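Local coordinates for protein ribose-phosphate pyrophosphokinase (Sulfolobus solfataricus, PDB 4TWB) that makes phosphoribosyl diphosphate (PRPP) by transferring the pyrophosphoryl group of ATP to ribose 5-phosphate, as a magnesium-dependent homodimer, at residues A[123-128]-A[141-146]; A[84-89]-A[119-124]. All blocks are in the same frame, centred on the assembly; numbering follows the deposited sequence.

Contact 1 of 2, residues A[123-128]-A[141-146]; sequences VVEPHK and IVHPYH. With AMP (adenosine monophosphate), chain G.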
loop_
_atom_site.group_PDB
_atom_site.type_symbol
_atom_site.label_atom_id
_atom_site.label_comp_id
_atom_site.label_asym_id
_atom_site.label_seq_id
_atom_site.Cartn_x
_atom_site.Cartn_y
_atom_site.Cartn_z
ATOM N N VAL A 123 -11.124 -16.503 -2.553
ATOM C CA VAL A 123 -11.708 -15.336 -1.887
ATOM C C VAL A 123 -13.023 -15.682 -1.194
ATOM O O VAL A 123 -13.813 -16.480 -1.703
ATOM C CB VAL A 123 -11.995 -14.209 -2.889
ATOM C CG1 VAL A 123 -12.455 -12.978 -2.170
ATOM C CG2 VAL A 123 -10.746 -13.897 -3.697
ATOM N N VAL A 124 -13.262 -15.088 -0.033
ATOM C CA VAL A 124 -14.515 -15.291 0.669
ATOM C C VAL A 124 -15.466 -14.111 0.394
ATOM O O VAL A 124 -15.072 -12.958 0.522
ATOM C CB VAL A 124 -14.276 -15.456 2.172
ATOM C CG1 VAL A 124 -15.598 -15.696 2.903
ATOM C CG2 VAL A 124 -13.326 -16.600 2.420
ATOM N N GLU A 125 -16.708 -14.411 0.013
ATOM C CA GLU A 125 -17.702 -13.388 -0.328
ATOM C C GLU A 125 -17.113 -12.160 -1.004
ATOM O O GLU A 125 -17.102 -11.067 -0.429
ATOM C CB GLU A 125 -18.535 -12.929 0.885
ATOM C CG GLU A 125 -19.619 -13.865 1.322
ATOM C CD GLU A 125 -20.632 -14.149 0.243
ATOM O OE1 GLU A 125 -21.509 -13.297 -0.023
ATOM O OE2 GLU A 125 -20.561 -15.254 -0.320
ATOM N N PRO A 126 -16.643 -12.330 -2.234
ATOM C CA PRO A 126 -16.284 -11.176 -3.061
ATOM C C PRO A 126 -17.520 -10.305 -3.223
ATOM O O PRO A 126 -18.585 -10.855 -3.467
ATOM C CB PRO A 126 -15.933 -11.818 -4.407
ATOM C CG PRO A 126 -16.705 -13.137 -4.386
ATOM C CD PRO A 126 -16.520 -13.595 -2.973
ATOM N N HIS A 127 -17.391 -8.989 -3.094
ATOM C CA HIS A 127 -18.533 -8.098 -3.248
ATOM C C HIS A 127 -19.404 -8.375 -4.486
ATOM O O HIS A 127 -20.629 -8.299 -4.423
ATOM C CB HIS A 127 -18.074 -6.652 -3.258
ATOM C CG HIS A 127 -19.191 -5.661 -3.376
ATOM N ND1 HIS A 127 -19.982 -5.297 -2.307
ATOM C CD2 HIS A 127 -19.642 -4.948 -4.438
ATOM C CE1 HIS A 127 -20.867 -4.401 -2.703
ATOM N NE2 HIS A 127 -20.684 -4.173 -3.991
ATOM N N LYS A 128 -18.783 -8.671 -5.616
ATOM C CA LYS A 128 -19.540 -9.105 -6.785
ATOM C C LYS A 128 -18.682 -10.043 -7.652
ATOM O O LYS A 128 -17.719 -9.613 -8.271
ATOM C CB LYS A 128 -20.049 -7.901 -7.578
ATOM C CG LYS A 128 -21.139 -8.253 -8.592
ATOM C CD LYS A 128 -21.436 -7.086 -9.528
ATOM C CE LYS A 128 -22.157 -7.542 -10.792
ATOM N NZ LYS A 128 -21.965 -6.572 -11.913
ATOM N N ILE A 141 -14.186 -19.264 -5.343
ATOM C CA ILE A 141 -14.992 -18.415 -4.472
ATOM C C ILE A 141 -15.558 -19.223 -3.290
ATOM O O ILE A 141 -15.941 -20.379 -3.444
ATOM C CB ILE A 141 -16.118 -17.765 -5.280
ATOM C CG1 ILE A 141 -15.521 -17.093 -6.518
ATOM C CG2 ILE A 141 -16.899 -16.796 -4.438
ATOM C CD1 ILE A 141 -16.507 -16.293 -7.337
ATOM N N VAL A 142 -15.566 -18.625 -2.104
ATOM C CA VAL A 142 -16.050 -19.312 -0.913
ATOM C C VAL A 142 -17.229 -18.555 -0.339
ATOM O O VAL A 142 -17.084 -17.396 0.047
ATOM C CB VAL A 142 -14.964 -19.414 0.187
ATOM C CG1 VAL A 142 -15.524 -20.133 1.410
ATOM C CG2 VAL A 142 -13.729 -20.126 -0.322
ATOM N N HIS A 143 -18.393 -19.202 -0.291
ATOM C CA HIS A 143 -19.570 -18.616 0.351
ATOM C C HIS A 143 -19.834 -19.362 1.644
ATOM O O HIS A 143 -20.338 -20.474 1.622
ATOM C CB HIS A 143 -20.786 -18.735 -0.565
ATOM C CG HIS A 143 -20.592 -18.126 -1.923
ATOM N ND1 HIS A 143 -20.655 -16.769 -2.149
ATOM C CD2 HIS A 143 -20.355 -18.694 -3.128
ATOM C CE1 HIS A 143 -20.459 -16.521 -3.430
ATOM N NE2 HIS A 143 -20.280 -17.674 -4.050
ATOM N N PRO A 144 -19.497 -18.756 2.783
ATOM C CA PRO A 144 -19.596 -19.489 4.052
ATOM C C PRO A 144 -21.034 -19.530 4.594
ATOM O O PRO A 144 -21.248 -19.352 5.796
ATOM C CB PRO A 144 -18.726 -18.649 4.997
ATOM C CG PRO A 144 -18.618 -17.285 4.340
ATOM C CD PRO A 144 -19.282 -17.317 3.003
ATOM N N TYR A 145 -22.004 -19.751 3.712
ATOM C CA TYR A 145 -23.411 -19.671 4.093
ATOM C C TYR A 145 -23.817 -20.686 5.153
ATOM O O TYR A 145 -24.502 -20.330 6.102
ATOM C CB TYR A 145 -24.322 -19.726 2.866
ATOM C CG TYR A 145 -24.062 -18.600 1.874
ATOM C CD1 TYR A 145 -23.387 -17.448 2.259
ATOM C CD2 TYR A 145 -24.507 -18.682 0.561
ATOM C CE1 TYR A 145 -23.150 -16.418 1.369
ATOM C CE2 TYR A 145 -24.270 -17.650 -0.343
ATOM C CZ TYR A 145 -23.596 -16.522 0.072
ATOM O OH TYR A 145 -23.362 -15.497 -0.816
ATOM N N HIS A 146 -23.372 -21.929 5.020
ATOM C CA HIS A 146 -23.734 -22.943 6.011
ATOM C C HIS A 146 -23.273 -22.575 7.413
ATOM O O HIS A 146 -23.990 -22.822 8.387
ATOM C CB HIS A 146 -23.244 -24.346 5.625
ATOM C CG HIS A 146 -23.309 -25.344 6.747
ATOM N ND1 HIS A 146 -24.395 -26.171 6.954
ATOM C CD2 HIS A 146 -22.418 -25.647 7.721
ATOM C CE1 HIS A 146 -24.170 -26.938 8.005
ATOM N NE2 HIS A 146 -22.975 -26.643 8.487
HETATM P P AMP G . -21.690 -0.496 -3.293
HETATM O O1P AMP G . -23.042 -1.167 -3.396
HETATM O O2P AMP G . -21.296 -0.070 -1.894
HETATM O O3P AMP G . -20.603 -1.195 -4.079
HETATM O "O5'" AMP G . -21.891 0.890 -4.088
HETATM C "C5'" AMP G . -20.982 1.257 -5.124
HETATM C "C4'" AMP G . -20.418 2.644 -4.844
HETATM O "O4'" AMP G . -19.568 2.601 -3.689
HETATM C "C3'" AMP G . -19.589 3.151 -6.020
HETATM O "O3'" AMP G . -20.166 4.359 -6.535
HETATM C "C2'" AMP G . -18.186 3.373 -5.465
HETATM O "O2'" AMP G . -17.597 4.605 -5.914
HETATM C "C1'" AMP G . -18.357 3.321 -3.946
HETATM N N9 AMP G . -17.173 2.704 -3.278
HETATM C C8 AMP G . -16.164 2.028 -3.883
HETATM N N7 AMP G . -15.232 1.608 -2.987
HETATM C C5 AMP G . -15.636 2.038 -1.773
HETATM C C6 AMP G . -15.122 1.952 -0.384
HETATM N N6 AMP G . -13.961 1.302 -0.126
HETATM N N1 AMP G . -15.850 2.530 0.611
HETATM C C2 AMP G . -17.014 3.170 0.361
HETATM N N3 AMP G . -17.548 3.296 -0.874
HETATM C C4 AMP G . -16.911 2.766 -1.963
#
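Glu125 reaches across to His143 and Tyr145 just beyond the C-terminal ends of two parallel strands, 120-124 and 138-142. Within the chain, strand 138-142 is at the edge of a mixed sheet. Backbone hydrogen bonds join Val142 N to Val123 O (2.8 Å) and Glu125 N to Val142 O. Glu125 places CG beside its own backbone N (chi1 -77°), and the chain then bends at chi2 (-59°). The bend carries CD toward His143 and Tyr145, and the carboxylate oxygens meet both side chains. His143 ND1 donates to Glu125 OE2, which sits at the imidazole edge near the ring plane; the very short modelled length is doubtful at this resolution. Carboxylate and imidazole planes are 59° apart. Tyr145 OH lies 2.9 Å from Glu125 OE2 and makes at most weak bonds with the carboxylate. Glu125 OE1 also forms a salt bridge with Arg171. One face of the Tyr145 ring carries His143 CB, 3.5 Å above its centre. An alanine at Tyr145 lacks the ring and hydroxyl, which would probably weaken the hold on the Glu125 carboxylate and open a gap beside His143 CB. On the sheet face of Val124 and Val142, Val124 CG1 meets Pro144 CG at 3.7 Å, while Val124 CG2 packs on Val142 CB. Pro126 CD touches Ile141 CG2. Further along the loop, His127 NE2 lies 3.0 Å from O3P of AMP.

Contact 2 of 2, residues A[84-89]-A[119-124]; sequences AIVPYL and NTLVVV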
loop_
_atom_site.group_PDB
_atom_site.type_symbol
_atom_site.label_atom_id
_atom_site.label_comp_id
_atom_site.label_asym_id
_atom_site.label_seq_id
_atom_site.Cartn_x
_atom_site.Cartn_y
_atom_site.Cartn_z
ATOM N N ALA A 84 -3.218 -18.301 -3.500
ATOM C CA ALA A 84 -3.373 -17.184 -2.583
ATOM C C ALA A 84 -4.756 -17.196 -1.984
ATOM O O ALA A 84 -5.746 -17.006 -2.688
ATOM C CB ALA A 84 -3.120 -15.874 -3.303
ATOM N N ILE A 85 -4.816 -17.434 -0.685
ATOM C CA ILE A 85 -6.068 -17.384 0.047
ATOM C C ILE A 85 -6.163 -16.007 0.677
ATOM O O ILE A 85 -5.494 -15.707 1.667
ATOM C CB ILE A 85 -6.137 -18.475 1.140
ATOM C CG1 ILE A 85 -6.143 -19.871 0.512
ATOM C CG2 ILE A 85 -7.371 -18.282 2.027
ATOM C CD1 ILE A 85 -5.753 -20.956 1.501
ATOM N N VAL A 86 -6.961 -15.146 0.074
ATOM C CA VAL A 86 -7.144 -13.814 0.613
ATOM C C VAL A 86 -8.594 -13.667 1.031
ATOM O O VAL A 86 -9.474 -13.442 0.192
ATOM C CB VAL A 86 -6.620 -12.729 -0.380
ATOM C CG1 VAL A 86 -6.281 -13.358 -1.711
ATOM C CG2 VAL A 86 -7.580 -11.548 -0.530
ATOM N N PRO A 87 -8.855 -13.882 2.330
ATOM C CA PRO A 87 -10.206 -13.903 2.899
ATOM C C PRO A 87 -11.006 -12.647 2.555
ATOM O O PRO A 87 -12.090 -12.744 1.986
ATOM C CB PRO A 87 -9.949 -14.015 4.409
ATOM C CG PRO A 87 -8.661 -14.764 4.500
ATOM C CD PRO A 87 -7.838 -14.285 3.317
ATOM N N TYR A 88 -10.490 -11.480 2.905
ATOM C CA TYR A 88 -11.106 -10.241 2.451
ATOM C C TYR A 88 -10.231 -9.590 1.380
ATOM O O TYR A 88 -9.104 -9.187 1.657
ATOM C CB TYR A 88 -11.334 -9.270 3.613
ATOM C CG TYR A 88 -11.828 -7.914 3.152
ATOM C CD1 TYR A 88 -13.095 -7.767 2.598
ATOM C CD2 TYR A 88 -11.022 -6.783 3.254
ATOM C CE1 TYR A 88 -13.550 -6.527 2.163
ATOM C CE2 TYR A 88 -11.466 -5.540 2.818
ATOM C CZ TYR A 88 -12.732 -5.418 2.275
ATOM O OH TYR A 88 -13.178 -4.188 1.842
ATOM N N LEU A 89 -10.745 -9.499 0.161
ATOM C CA LEU A 89 -10.028 -8.855 -0.923
ATOM C C LEU A 89 -10.378 -7.366 -0.972
ATOM O O LEU A 89 -11.534 -7.003 -1.155
ATOM C CB LEU A 89 -10.375 -9.530 -2.249
ATOM C CG LEU A 89 -9.680 -8.941 -3.480
ATOM C CD1 LEU A 89 -8.180 -8.870 -3.266
ATOM C CD2 LEU A 89 -10.005 -9.753 -4.718
ATOM N N ASN A 119 -1.212 -18.422 -8.883
ATOM C CA ASN A 119 -1.828 -19.340 -9.832
ATOM C C ASN A 119 -3.318 -19.470 -9.574
ATOM O O ASN A 119 -4.146 -19.395 -10.488
ATOM C CB ASN A 119 -1.184 -20.724 -9.725
ATOM C CG ASN A 119 0.270 -20.725 -10.141
ATOM O OD1 ASN A 119 1.163 -21.057 -9.353
ATOM N ND2 ASN A 119 0.519 -20.345 -11.384
ATOM N N THR A 120 -3.653 -19.662 -8.304
ATOM C CA THR A 120 -5.027 -19.855 -7.895
ATOM C C THR A 120 -5.359 -18.855 -6.816
ATOM O O THR A 120 -4.623 -18.727 -5.835
ATOM C CB THR A 120 -5.254 -21.291 -7.371
ATOM O OG1 THR A 120 -5.465 -22.176 -8.479
ATOM C CG2 THR A 120 -6.467 -21.346 -6.470
ATOM N N LEU A 121 -6.476 -18.154 -7.007
ATOM C CA LEU A 121 -6.970 -17.163 -6.045
ATOM C C LEU A 121 -8.235 -17.633 -5.319
ATOM O O LEU A 121 -9.226 -18.007 -5.957
ATOM C CB LEU A 121 -7.223 -15.844 -6.771
ATOM C CG LEU A 121 -7.953 -14.719 -6.047
ATOM C CD1 LEU A 121 -7.228 -14.342 -4.785
ATOM C CD2 LEU A 121 -8.065 -13.512 -6.964
ATOM N N VAL A 122 -8.193 -17.618 -3.986
ATOM C CA VAL A 122 -9.326 -18.032 -3.159
ATOM C C VAL A 122 -9.855 -16.852 -2.356
ATOM O O VAL A 122 -9.123 -16.269 -1.556
ATOM C CB VAL A 122 -8.928 -19.129 -2.161
ATOM C CG1 VAL A 122 -10.126 -19.531 -1.355
ATOM C CG2 VAL A 122 -8.359 -20.317 -2.885
ATOM N N VAL A 123 -11.124 -16.503 -2.553
ATOM C CA VAL A 123 -11.708 -15.336 -1.887
ATOM C C VAL A 123 -13.023 -15.682 -1.194
ATOM O O VAL A 123 -13.813 -16.480 -1.703
ATOM C CB VAL A 123 -11.995 -14.209 -2.889
ATOM C CG1 VAL A 123 -12.455 -12.978 -2.170
ATOM C CG2 VAL A 123 -10.746 -13.897 -3.697
ATOM N N VAL A 124 -13.262 -15.088 -0.033
ATOM C CA VAL A 124 -14.515 -15.291 0.669
ATOM C C VAL A 124 -15.466 -14.111 0.394
ATOM O O VAL A 124 -15.072 -12.958 0.522
ATOM C CB VAL A 124 -14.276 -15.456 2.172
ATOM C CG1 VAL A 124 -15.598 -15.696 2.903
ATOM C CG2 VAL A 124 -13.326 -16.600 2.420
HETATM O O HOH W 1 -13.703 -10.245 -0.435
#
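Ile85 and Val122 lie side by side and point the same way from neighbouring parallel strands. Ile85 CG1 sits beside its own backbone N (chi1 -65°) and packs on Val122 CB at 3.9 Å. The other face of the sheet carries Ala84, Leu121, Val86 and Val123. Here Val86 and Leu121 cross obliquely, with Val86 CG1 against Leu121 CD1. Beyond the strand, the side chain of Leu89 sets out toward strand 120-124, with Leu89 CB 4.0 Å from Val123 CG1. Leu89 and Leu121 both also touch Leu110 of helix 105-114, which packs on this face. Backbone hydrogen bonds fix the register: Ala84 N to Thr120 O, Val122 N to Ala84 O (2.8 Å) and Val86 N to Val122 O. Pro87 has no N-H to give, but its O takes a weak bond from Val124 N at 3.3 Å. A water bridges the two segments: it accepts from Leu89 N and donates to Val124 O. All the touching residues are buried. Strand 81-86, helix 105-114 and strand 120-124 form a beta-alpha-beta unit, and this contact is the parallel strand pair of that unit within the PRTase-like fold.

Strand 120-124 is common to both contacts, which share Val123 and Val124. Contact 2 pairs it with 81-86 and contact 1 with 138-142, so the three run as neighbours in one sheet. The contact centres are 10 Å apart. They meet directly where Val142 CG2 packs on Val122 CG1 at 3.8 Å. Beyond the strand, the loop leads to His127, part of the AMP pocket with Arg93, Gln94 and Phe98, and a predicted magnesium ligand. The Leu89 side chain of contact 2 lies about 8 Å from that of His127 and about 12 Å from AMP. In contact 1, the Glu125 side chain is about 8 Å from that of Asp216, predicted to bind ribose 5-phosphate.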